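Local coordinates for protein agmatinase (Burkholderia thailandensis, PDB 4DZ4) that probably hydrolyses agmatine to putrescine and urea at a site with two manganese ions, as a hexameric member of the arginase family, at residues B[158-163]-B[196-201]; B[201-206]-B[215-220]; B[19-24]-B[95-100]. All coordinates share one frame; numbering follows the deposited sequence.

Interaction 1: residues B[158-163]-B[196-201]; sequences SLIHFD and ASVQVG. With MN (manganese (II) ion), chain Q; MN (manganese (II) ion), chain P.
L159 and V198 open a short run of parallel β bonds, V198 N giving to L159 O and H161 N to V198 O, both at 2.9 Å. The ladder goes on with V200 N to H161 O and ends past the strand, where D163 N reaches V200 O at 3.0 Å. Before it starts, serine hydroxyls do the work of backbone atoms: S197 OG takes L159 N almost straight (2.9 Å, 171°) while also bonded to D193 O, and S158 OG gives to A196 O at 2.7 Å. H161 uses both ring nitrogens. Q199 NE2 donates to its ND1 at 3.0 Å, near the ring plane, which leaves the proton on NE2 for D163 OD2 (2.8 Å, on the anti side of the carboxylate). H161 is thus a second-shell residue that, with the two metal bonds, helps set the rotation of D163, whose OD1 and OD2 each bind one manganese; the extended Q199 orients H161 from behind. On the other sheet face F162 CD1 rests 3.9 Å from V200 CB, the two side chains pointing the same way. These neighbours in the arginase-type parallel sheet are joined through helix 182-188; strand 240-246 flanks 158-162, and helices 225-236 and 268-276 pack on the F162 face.

Interaction 2: residues B[201-206]-B[215-220]; sequences GIRTWN and LDAAWV. With EDO (1,2-ethanediol), chain R.
G201 and L215 hold together the end of one parallel strand and the β-to-α junction of the next, in the arginase α/β fold: 213-216, the outermost strand of the sheet within the chain, passes straight into helix 217-223.

Backbone hydrogen bonds carry the contact. G201 N donates to L215 O at 2.9 Å, and A217 N to I202 O, also at 2.9 Å, its nitrogen tilted 31° from the carbonyl plane. The second bond satisfies an amide in the first turn of the helix. Between the two bonds the chain turns a corner at G201, whose positive phi of 94° suits glycine, since a β-carbon there would press on the carbonyl oxygen of V200.

No side-chain bond runs from one segment to the other; the polar side chains bond within their own segment and to residues beyond. D216 is the N-cap: its CG lies between the backbone N and carbonyl carbon (chi1 69°), and OD1 accepts from W219 N at 2.8 Å, while OD2 bonds to Y86 OH of the second subunit. An aspartate therefore both caps the helix and joins the subunit interface. R203, extended from CG to NE, presents the edge of its guanidinium to G201 O, which NH2 meets in the plane of the group at 3.0 Å; NH1 bonds to V262 O and NH2 also to C249 O.

Apolar contact across the segments is slight: the small A217 lets its CB lie 3.9 Å from R203 CD. Within 215-220, L215 CD2 sits over the centre of one face of the W219 ring.

Farther along, T204 and W205 pack on the second subunit. There a 1,2-ethanediol, probably from the crystallisation liquor, gives a hydrogen bond from its O2 to W205 O at 3.1 Å.

Interaction 3: residues B[19-24]-B[95-100]; sequences SVYGSS and DLAVID
V20 and Y21 close over A97 from two directions, one with a methyl group and the other with its ring. From V20 CB, which lies 4.1 Å from A97 CB, the side chain forks. CG2 comes to 3.6 Å from A97 CB, while CG1, anti to the carbonyl carbon (chi1 -68°), goes to I99 CG2 at 3.9 Å. A branched valine can thus touch two alternate residues of the same segment at once, and the small alanine lets it come close.

Y21 approaches A97 by way of its ring. CE1 reaches D95 C and A97 N, each at 3.6 Å, CZ lies 3.7 Å from A97 CB, and the hydroxyl end remains beside that same methyl. D95 C meets the ring at its edge. The N-terminal side of this tyrosine is fixed by an ST turn, in which S19 OG accepts from Y21 N.

Polar linkage between the segments runs through two waters. Water 3 donates to both V20 O and V98 O, the latter at 2.6 Å, bridging two carbonyls that cannot bond to each other. Water 2 accepts from V98 N and also lies within bonding distance of V20 O and L96 O. V20 O has a further partner in R38 NH1.

The 19-24 loop, between helix 13-16 and strand 39-40, covers the entry to strand 98-103. That strand pairs with 49-54 through A97 and I99, and helix 300-323 borders the contact, its K320 touching Y21 and its L313 touching V98.

How the interactions relate
All three interactions reach the same parallel sheet, but at different places. Interactions 1 and 2 follow one another across neighbouring strands, with centres 11 Å apart: they share G201, Q199 O lies 2.8 Å from L215 N in a probable hydrogen bond, and V200 CG1 packs on V220 CG2 at 4.0 Å. Interaction 1 holds the manganese ligand D163; interaction 2 stands just behind it, I202 CD1 lying 3.5 Å from D163 O, and touches the second subunit. Interaction 3 lies on the opposite side of the chain's centre, its centre about 30 Å from that of interaction 1 and 37 Å from that of interaction 2, away from the metal site.

Interaction 1: residues B[158-163]-B[196-201]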
# COMPACT_ATOMS: atom_id res chain seq x y z
N SER B 158 -36.98 -0.89 -17.88
CA SER B 158 -35.82 -1.45 -18.56
C SER B 158 -34.60 -1.26 -17.69
O SER B 158 -34.36 -0.14 -17.18
CB SER B 158 -35.61 -0.77 -19.91
OG SER B 158 -36.51 -1.30 -20.85
N LEU B 159 -33.84 -2.33 -17.48
CA LEU B 159 -32.58 -2.21 -16.74
C LEU B 159 -31.40 -2.25 -17.70
O LEU B 159 -31.32 -3.12 -18.58
CB LEU B 159 -32.44 -3.32 -15.69
CG LEU B 159 -31.30 -3.12 -14.68
CD1 LEU B 159 -31.64 -1.99 -13.70
CD2 LEU B 159 -31.06 -4.43 -13.93
N ILE B 160 -30.51 -1.29 -17.53
CA ILE B 160 -29.22 -1.31 -18.26
C ILE B 160 -28.17 -1.53 -17.18
O ILE B 160 -27.92 -0.67 -16.35
CB ILE B 160 -28.94 -0.01 -19.03
CG1 ILE B 160 -30.05 0.27 -20.07
CG2 ILE B 160 -27.56 -0.12 -19.71
CD1 ILE B 160 -29.92 1.64 -20.73
N HIS B 161 -27.54 -2.70 -17.21
CA HIS B 161 -26.77 -3.20 -16.05
C HIS B 161 -25.35 -3.54 -16.47
O HIS B 161 -25.16 -4.44 -17.28
CB HIS B 161 -27.55 -4.39 -15.52
CG HIS B 161 -26.87 -5.18 -14.42
ND1 HIS B 161 -27.24 -6.46 -14.14
CD2 HIS B 161 -25.87 -4.85 -13.51
CE1 HIS B 161 -26.50 -6.93 -13.11
NE2 HIS B 161 -25.67 -5.96 -12.72
N PHE B 162 -24.38 -2.77 -15.98
CA PHE B 162 -22.97 -3.02 -16.30
C PHE B 162 -22.38 -3.78 -15.11
O PHE B 162 -22.46 -3.29 -13.97
CB PHE B 162 -22.22 -1.70 -16.48
CG PHE B 162 -22.60 -0.93 -17.71
CD1 PHE B 162 -21.81 -0.99 -18.86
CD2 PHE B 162 -23.73 -0.11 -17.70
CE1 PHE B 162 -22.15 -0.28 -20.02
CE2 PHE B 162 -24.07 0.63 -18.85
CZ PHE B 162 -23.28 0.55 -19.99
N ASP B 163 -21.77 -4.95 -15.34
CA ASP B 163 -21.37 -5.80 -14.21
C ASP B 163 -20.63 -7.00 -14.74
O ASP B 163 -20.96 -7.50 -15.83
CB ASP B 163 -22.63 -6.31 -13.49
CG ASP B 163 -22.42 -6.61 -12.01
OD1 ASP B 163 -21.42 -7.26 -11.63
OD2 ASP B 163 -23.34 -6.26 -11.22
N ALA B 196 -36.52 -6.45 -22.39
CA ALA B 196 -36.14 -5.06 -22.67
C ALA B 196 -35.06 -4.59 -21.72
O ALA B 196 -34.87 -3.38 -21.52
CB ALA B 196 -37.38 -4.14 -22.63
N SER B 197 -34.28 -5.53 -21.18
CA SER B 197 -33.18 -5.21 -20.27
C SER B 197 -31.91 -5.84 -20.80
O SER B 197 -31.96 -6.77 -21.59
CB SER B 197 -33.47 -5.76 -18.87
OG SER B 197 -34.53 -5.01 -18.27
N VAL B 198 -30.78 -5.35 -20.33
CA VAL B 198 -29.51 -5.80 -20.89
C VAL B 198 -28.41 -5.74 -19.85
O VAL B 198 -28.32 -4.77 -19.05
CB VAL B 198 -29.14 -4.99 -22.17
CG1 VAL B 198 -29.03 -3.48 -21.88
CG2 VAL B 198 -27.86 -5.54 -22.82
N GLN B 199 -27.55 -6.76 -19.87
CA GLN B 199 -26.44 -6.86 -18.93
C GLN B 199 -25.15 -6.87 -19.75
O GLN B 199 -25.03 -7.63 -20.70
CB GLN B 199 -26.61 -8.12 -18.09
CG GLN B 199 -27.88 -8.06 -17.22
CD GLN B 199 -28.12 -9.30 -16.39
OE1 GLN B 199 -28.10 -10.43 -16.89
NE2 GLN B 199 -28.31 -9.10 -15.08
N VAL B 200 -24.22 -6.00 -19.37
CA VAL B 200 -23.05 -5.68 -20.20
C VAL B 200 -21.76 -5.91 -19.40
O VAL B 200 -21.59 -5.37 -18.30
CB VAL B 200 -23.07 -4.20 -20.65
CG1 VAL B 200 -21.89 -3.92 -21.57
CG2 VAL B 200 -24.38 -3.87 -21.39
N GLY B 201 -20.85 -6.71 -19.97
CA GLY B 201 -19.56 -7.01 -19.33
C GLY B 201 -19.58 -8.31 -18.51
O GLY B 201 -18.58 -8.68 -17.87
MN MN Q . -20.44 -7.40 -9.76
MN MN P . -23.47 -6.56 -9.06
O HOH W 1 -22.17 -7.98 -8.78

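Interaction 2: residues B[201-206]-B[215-220]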
# COMPACT_ATOMS: atom_id res chain seq x y z
N GLY B 201 -20.85 -6.71 -19.97
CA GLY B 201 -19.56 -7.01 -19.33
C GLY B 201 -19.58 -8.31 -18.51
O GLY B 201 -18.58 -8.68 -17.87
N ILE B 202 -20.72 -9.00 -18.54
CA ILE B 202 -20.91 -10.28 -17.83
C ILE B 202 -19.78 -11.27 -18.10
O ILE B 202 -19.36 -11.45 -19.24
CB ILE B 202 -22.28 -10.93 -18.15
CG1 ILE B 202 -23.44 -10.00 -17.72
CG2 ILE B 202 -22.36 -12.33 -17.48
CD1 ILE B 202 -23.55 -9.77 -16.20
N ARG B 203 -19.29 -11.91 -17.05
CA ARG B 203 -18.26 -12.92 -17.22
C ARG B 203 -18.29 -13.90 -16.04
O ARG B 203 -17.24 -14.46 -15.64
CB ARG B 203 -16.88 -12.28 -17.42
CG ARG B 203 -16.49 -11.23 -16.40
CD ARG B 203 -15.22 -10.53 -16.87
NE ARG B 203 -14.67 -9.56 -15.89
CZ ARG B 203 -15.10 -8.32 -15.67
NH1 ARG B 203 -14.45 -7.55 -14.79
NH2 ARG B 203 -16.15 -7.80 -16.32
N THR B 204 -19.51 -14.17 -15.55
CA THR B 204 -19.72 -15.22 -14.56
C THR B 204 -21.00 -15.96 -14.93
O THR B 204 -21.85 -15.42 -15.66
CB THR B 204 -19.84 -14.69 -13.12
OG1 THR B 204 -20.74 -13.58 -13.06
CG2 THR B 204 -18.45 -14.27 -12.59
N TRP B 205 -21.10 -17.19 -14.44
CA TRP B 205 -22.10 -18.13 -14.94
C TRP B 205 -23.34 -18.22 -14.09
O TRP B 205 -23.26 -18.35 -12.87
CB TRP B 205 -21.51 -19.54 -15.05
CG TRP B 205 -22.51 -20.50 -15.64
CD1 TRP B 205 -23.33 -21.40 -14.98
CD2 TRP B 205 -22.89 -20.60 -17.04
NE1 TRP B 205 -24.14 -22.07 -15.86
CE2 TRP B 205 -23.93 -21.63 -17.11
CE3 TRP B 205 -22.45 -19.97 -18.22
CZ2 TRP B 205 -24.52 -22.01 -18.32
CZ3 TRP B 205 -23.06 -20.37 -19.43
CH2 TRP B 205 -24.05 -21.36 -19.47
N ASN B 206 -24.49 -18.23 -14.77
CA ASN B 206 -25.78 -18.55 -14.12
C ASN B 206 -26.50 -19.56 -15.00
O ASN B 206 -26.52 -19.42 -16.23
CB ASN B 206 -26.61 -17.27 -13.99
CG ASN B 206 -27.87 -17.42 -13.14
OD1 ASN B 206 -28.31 -18.52 -12.77
ND2 ASN B 206 -28.50 -16.28 -12.85
N LEU B 215 -24.66 -9.24 -22.95
CA LEU B 215 -23.54 -8.92 -23.83
C LEU B 215 -22.31 -9.14 -22.95
O LEU B 215 -21.95 -8.27 -22.16
CB LEU B 215 -23.64 -7.48 -24.35
CG LEU B 215 -24.95 -7.05 -25.03
CD1 LEU B 215 -24.92 -5.59 -25.47
CD2 LEU B 215 -25.22 -7.99 -26.22
N ASP B 216 -21.71 -10.33 -23.06
CA ASP B 216 -20.65 -10.66 -22.11
C ASP B 216 -19.36 -9.88 -22.40
O ASP B 216 -19.25 -9.20 -23.44
CB ASP B 216 -20.47 -12.19 -21.94
CG ASP B 216 -19.89 -12.91 -23.15
OD1 ASP B 216 -19.44 -12.28 -24.15
OD2 ASP B 216 -19.89 -14.17 -23.10
N ALA B 217 -18.43 -9.89 -21.44
CA ALA B 217 -17.17 -9.19 -21.65
C ALA B 217 -16.52 -9.55 -23.01
O ALA B 217 -16.10 -8.66 -23.75
CB ALA B 217 -16.20 -9.45 -20.49
N ALA B 218 -16.46 -10.84 -23.34
CA ALA B 218 -15.85 -11.26 -24.61
C ALA B 218 -16.58 -10.62 -25.80
O ALA B 218 -15.94 -10.23 -26.79
CB ALA B 218 -15.87 -12.77 -24.77
N TRP B 219 -17.89 -10.50 -25.68
CA TRP B 219 -18.70 -9.95 -26.77
C TRP B 219 -18.35 -8.49 -26.97
O TRP B 219 -18.19 -8.02 -28.11
CB TRP B 219 -20.18 -10.17 -26.47
CG TRP B 219 -21.09 -9.86 -27.64
CD1 TRP B 219 -21.68 -10.77 -28.51
CD2 TRP B 219 -21.58 -8.54 -28.06
NE1 TRP B 219 -22.48 -10.11 -29.44
CE2 TRP B 219 -22.44 -8.77 -29.23
CE3 TRP B 219 -21.37 -7.23 -27.63
CZ2 TRP B 219 -23.07 -7.71 -29.90
CZ3 TRP B 219 -22.01 -6.19 -28.30
CH2 TRP B 219 -22.83 -6.43 -29.42
N VAL B 220 -18.20 -7.76 -25.87
CA VAL B 220 -17.86 -6.35 -25.93
C VAL B 220 -16.48 -6.18 -26.54
O VAL B 220 -16.28 -5.32 -27.39
CB VAL B 220 -17.96 -5.66 -24.56
CG1 VAL B 220 -17.49 -4.21 -24.64
CG2 VAL B 220 -19.39 -5.74 -24.06
C1 EDO R . -25.06 -21.96 -11.42
O1 EDO R . -26.02 -20.89 -11.63
C2 EDO R . -23.83 -21.55 -10.59
O2 EDO R . -22.77 -20.99 -11.41

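Interaction 3: residues B[19-24]-B[95-100]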
# COMPACT_ATOMS: atom_id res chain seq x y z
N SER B 19 -26.81 29.62 -5.07
CA SER B 19 -27.72 29.03 -6.06
C SER B 19 -27.29 27.60 -6.35
O SER B 19 -26.12 27.26 -6.17
CB SER B 19 -27.68 29.84 -7.36
OG SER B 19 -28.17 29.13 -8.50
N VAL B 20 -28.25 26.79 -6.81
CA VAL B 20 -27.96 25.41 -7.25
C VAL B 20 -27.18 25.35 -8.56
O VAL B 20 -26.56 24.33 -8.85
CB VAL B 20 -29.25 24.54 -7.39
CG1 VAL B 20 -29.86 24.28 -6.02
CG2 VAL B 20 -30.25 25.15 -8.36
N TYR B 21 -27.22 26.43 -9.35
CA TYR B 21 -26.49 26.53 -10.62
C TYR B 21 -25.10 27.09 -10.47
O TYR B 21 -24.84 27.88 -9.55
CB TYR B 21 -27.27 27.44 -11.57
CG TYR B 21 -28.58 26.83 -11.98
CD1 TYR B 21 -28.62 25.78 -12.89
CD2 TYR B 21 -29.78 27.28 -11.44
CE1 TYR B 21 -29.82 25.19 -13.26
CE2 TYR B 21 -30.98 26.71 -11.82
CZ TYR B 21 -30.99 25.65 -12.72
OH TYR B 21 -32.19 25.10 -13.10
N GLY B 22 -24.20 26.67 -11.36
CA GLY B 22 -22.89 27.30 -11.52
C GLY B 22 -21.76 26.59 -10.81
O GLY B 22 -21.98 25.92 -9.81
N SER B 23 -20.54 26.73 -11.34
CA SER B 23 -19.34 26.23 -10.69
C SER B 23 -18.58 27.37 -10.04
O SER B 23 -18.83 28.55 -10.33
CB SER B 23 -18.43 25.56 -11.70
OG SER B 23 -19.09 24.48 -12.32
N SER B 24 -17.67 27.04 -9.14
CA SER B 24 -16.81 28.07 -8.57
C SER B 24 -15.41 27.54 -8.41
O SER B 24 -15.23 26.33 -8.32
CB SER B 24 -17.38 28.63 -7.26
OG SER B 24 -17.71 27.63 -6.36
N ASP B 95 -26.73 24.96 -16.52
CA ASP B 95 -28.15 24.81 -16.76
C ASP B 95 -28.78 23.51 -16.31
O ASP B 95 -29.95 23.28 -16.58
CB ASP B 95 -28.54 25.16 -18.21
CG ASP B 95 -27.73 24.40 -19.22
OD1 ASP B 95 -27.31 23.26 -18.94
OD2 ASP B 95 -27.52 24.96 -20.32
N LEU B 96 -28.00 22.68 -15.60
CA LEU B 96 -28.53 21.51 -14.91
C LEU B 96 -28.25 21.68 -13.42
O LEU B 96 -27.10 21.83 -13.01
CB LEU B 96 -27.84 20.21 -15.39
CG LEU B 96 -28.40 18.88 -14.84
CD1 LEU B 96 -29.72 18.47 -15.48
CD2 LEU B 96 -27.38 17.74 -15.03
N ALA B 97 -29.33 21.63 -12.64
CA ALA B 97 -29.29 21.88 -11.19
C ALA B 97 -29.07 20.54 -10.48
O ALA B 97 -29.96 19.69 -10.45
CB ALA B 97 -30.60 22.54 -10.75
N VAL B 98 -27.86 20.37 -9.97
CA VAL B 98 -27.42 19.11 -9.34
C VAL B 98 -26.95 19.43 -7.93
O VAL B 98 -26.15 20.35 -7.75
CB VAL B 98 -26.25 18.49 -10.12
CG1 VAL B 98 -25.84 17.13 -9.52
CG2 VAL B 98 -26.61 18.31 -11.58
N ILE B 99 -27.43 18.67 -6.95
CA ILE B 99 -26.99 18.84 -5.56
C ILE B 99 -26.43 17.52 -5.03
O ILE B 99 -26.67 16.44 -5.62
CB ILE B 99 -28.12 19.32 -4.64
CG1 ILE B 99 -29.21 18.21 -4.52
CG2 ILE B 99 -28.65 20.66 -5.18
CD1 ILE B 99 -30.25 18.37 -3.41
N ASP B 100 -25.68 17.62 -3.94
CA ASP B 100 -25.28 16.44 -3.17
C ASP B 100 -26.10 16.48 -1.86
O ASP B 100 -25.95 17.36 -1.02
CB ASP B 100 -23.75 16.45 -2.93
CG ASP B 100 -23.23 15.15 -2.34
OD1 ASP B 100 -24.01 14.47 -1.65
OD2 ASP B 100 -22.04 14.83 -2.55
O HOH W 2 -25.87 22.44 -10.45
O HOH W 3 -25.32 22.59 -6.75